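Side-chain contact in capsid (Human calicivirus NLV/Boxer/2001/US, PDB 4RDL), which forms the viral capsid, its protruding domain binding histo-blood group antigens such as the Lewis y tetrasaccharide, probably as receptors on host cells: residues 94-98 and 99-103. Sequence-based numbering, arbitrary orientation.
Sequences NPYHA and FDSPA
Phe99 leans its ring on Ala98, CD1 standing 3.7 Å from the methyl CB of Ala98. Its CG lies anti to its own carbonyl carbon and beside the backbone N (chi1 -54°), which swings the ring back toward the preceding peptide, Phe99 CD1 lying 3.4 Å from Ala98 C; the ring also meets His148 edge-to-face, and backbone hydrogen bonds to His148 hold the same residue. Asp100 follows, its N reaching back to His97 O in a weak bond of 3.2 Å, bent to 121° at the hydrogen. This bond spans a type II beta turn from His97 to Asp100, with Phe99 at the third corner in the positive-phi conformation characteristic of that position. His97 CB and Asp100 CB approach to 3.9 Å. The turn belongs to the long loop that joins strands 83-89 and 113-121 of the protruding domain, and it illustrates how a connection without regular structure can be tied by a tyrosine preceding the turn. At Ser101 the carbonyl O receives the hydroxyl of Tyr96, OH to O 2.5 Å, with the donor tilted 30° from the carbonyl plane; this acceptor lies at the ring edge. The same O accepts a hydrogen bond from His148 ND1, so two donors grip it. Beyond Pro102, the backbone of Ala103 passes obliquely beside the buried tyrosine ring, Ala103 C being 3.4 Å from Tyr96 CE1.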
ATOM      1  N   ASN A  94       8.356  10.583  13.020  1.00 14.01           N
ATOM      2  CA  ASN A  94       9.663  10.595  13.653  1.00 14.49           C
ATOM      3  C   ASN A  94      10.699  11.227  12.726  1.00 14.05           C
ATOM      4  O   ASN A  94      10.500  11.292  11.515  1.00 14.44           O
ATOM      5  CB  ASN A  94      10.063   9.187  14.080  1.00 17.30           C
ATOM      6  CG  ASN A  94       9.305   8.729  15.309  1.00 21.75           C
ATOM      7  OD1 ASN A  94       9.294   9.418  16.332  1.00 27.36           O
ATOM      8  ND2 ASN A  94       8.653   7.576  15.214  1.00 22.92           N
ATOM      9  N   PRO A  95      11.797  11.723  13.295  1.00 13.83           N
ATOM     10  CA  PRO A  95      12.724  12.525  12.496  1.00 14.85           C
ATOM     11  C   PRO A  95      13.457  11.720  11.441  1.00 15.33           C
ATOM     12  O   PRO A  95      13.788  10.547  11.650  1.00 14.31           O
ATOM     13  CB  PRO A  95      13.719  13.059  13.532  1.00 16.86           C
ATOM     14  CG  PRO A  95      13.557  12.191  14.728  1.00 17.43           C
ATOM     15  CD  PRO A  95      12.139  11.732  14.728  1.00 16.04           C
ATOM     16  N   TYR A  96      13.703  12.364  10.305  1.00 15.35           N
ATOM     17  CA  TYR A  96      14.570  11.802   9.293  1.00 16.15           C
ATOM     18  C   TYR A  96      15.988  12.106   9.726  1.00 18.55           C
ATOM     19  O   TYR A  96      16.332  13.259  10.009  1.00 19.98           O
ATOM     20  CB  TYR A  96      14.295  12.426   7.923  1.00 16.10           C
ATOM     21  CG  TYR A  96      15.387  12.144   6.917  1.00 15.79           C
ATOM     22  CD1 TYR A  96      15.719  10.838   6.569  1.00 16.66           C
ATOM     23  CD2 TYR A  96      16.090  13.182   6.318  1.00 15.39           C
ATOM     24  CE1 TYR A  96      16.724  10.574   5.651  1.00 16.59           C
ATOM     25  CE2 TYR A  96      17.090  12.929   5.392  1.00 16.58           C
ATOM     26  CZ  TYR A  96      17.404  11.622   5.067  1.00 16.05           C
ATOM     27  OH  TYR A  96      18.401  11.364   4.160  1.00 17.57           O
ATOM     28  N   HIS A  97      16.804  11.065   9.802  1.00 18.04           N
ATOM     29  CA  HIS A  97      18.195  11.235  10.158  1.00 22.15           C
ATOM     30  C   HIS A  97      18.955  11.642   8.913  1.00 22.25           C
ATOM     31  O   HIS A  97      19.402  10.798   8.136  1.00 24.63           O
ATOM     32  CB  HIS A  97      18.752   9.954  10.778  1.00 26.64           C
ATOM     33  CG  HIS A  97      18.147   9.624  12.106  1.00 35.11           C
ATOM     34  ND1 HIS A  97      18.190   8.360  12.653  1.00 39.44           N
ATOM     35  CD2 HIS A  97      17.480  10.397  12.996  1.00 39.36           C
ATOM     36  CE1 HIS A  97      17.577   8.369  13.824  1.00 40.91           C
ATOM     37  NE2 HIS A  97      17.135   9.592  14.055  1.00 40.53           N
ATOM     38  N   ALA A  98      19.079  12.956   8.731  1.00 24.73           N
ATOM     39  CA  ALA A  98      19.738  13.513   7.557  1.00 25.92           C
ATOM     40  C   ALA A  98      21.137  12.933   7.402  1.00 25.64           C
ATOM     41  O   ALA A  98      21.819  12.652   8.391  1.00 26.24           O
ATOM     42  CB  ALA A  98      19.790  15.045   7.634  1.00 28.06           C
ATOM     43  N   PHE A  99      21.542  12.745   6.152  1.00 24.40           N
ATOM     44  CA  PHE A  99      22.852  12.203   5.815  1.00 25.83           C
ATOM     45  C   PHE A  99      23.051  10.730   6.208  1.00 25.98           C
ATOM     46  O   PHE A  99      24.189  10.272   6.269  1.00 29.43           O
ATOM     47  CB  PHE A  99      23.971  13.076   6.412  1.00 27.75           C
ATOM     48  CG  PHE A  99      23.877  14.530   6.029  1.00 30.61           C
ATOM     49  CD1 PHE A  99      23.344  15.461   6.907  1.00 31.04           C
ATOM     50  CD2 PHE A  99      24.316  14.963   4.788  1.00 32.89           C
ATOM     51  CE1 PHE A  99      23.249  16.803   6.554  1.00 33.23           C
ATOM     52  CE2 PHE A  99      24.227  16.295   4.428  1.00 34.15           C
ATOM     53  CZ  PHE A  99      23.692  17.218   5.316  1.00 33.76           C
ATOM     54  N   ASP A 100      21.963   9.990   6.440  1.00 24.12           N
ATOM     55  CA  ASP A 100      22.055   8.614   6.964  1.00 33.05           C
ATOM     56  C   ASP A 100      21.364   7.504   6.153  1.00 36.01           C
ATOM     57  O   ASP A 100      21.667   6.320   6.334  1.00 42.11           O
ATOM     58  CB  ASP A 100      21.576   8.562   8.413  1.00 37.80           C
ATOM     59  CG  ASP A 100      22.720   8.627   9.402  1.00 42.15           C
ATOM     60  OD1 ASP A 100      22.461   8.547  10.623  1.00 44.44           O
ATOM     61  OD2 ASP A 100      23.884   8.744   8.955  1.00 41.27           O
ATOM     62  N   SER A 101      20.396   7.879   5.326  1.00 30.19           N
ATOM     63  CA  SER A 101      19.921   7.053   4.211  1.00 26.84           C
ATOM     64  C   SER A 101      19.621   8.082   3.130  1.00 19.02           C
ATOM     65  O   SER A 101      19.629   9.272   3.425  1.00 21.15           O
ATOM     66  CB  SER A 101      18.699   6.205   4.583  1.00 29.54           C
ATOM     67  OG  SER A 101      17.525   6.983   4.722  1.00 28.47           O
ATOM     68  N   PRO A 102      19.395   7.661   1.870  1.00 14.37           N
ATOM     69  CA  PRO A 102      19.404   8.720   0.850  1.00 13.98           C
ATOM     70  C   PRO A 102      18.303   9.758   1.052  1.00 13.47           C
ATOM     71  O   PRO A 102      18.489  10.917   0.689  1.00 13.27           O
ATOM     72  CB  PRO A 102      19.183   7.953  -0.456  1.00 16.50           C
ATOM     73  CG  PRO A 102      19.651   6.566  -0.160  1.00 16.80           C
ATOM     74  CD  PRO A 102      19.292   6.319   1.272  1.00 15.66           C
ATOM     75  N   ALA A 103      17.178   9.337   1.621  1.00 12.36           N
ATOM     76  CA  ALA A 103      16.050  10.214   1.879  1.00 11.39           C
ATOM     77  C   ALA A 103      15.165   9.451   2.844  1.00 11.05           C
ATOM     78  O   ALA A 103      15.447   8.288   3.146  1.00 12.02           O
ATOM     79  CB  ALA A 103      15.295  10.512   0.569  1.00 12.65           C
TER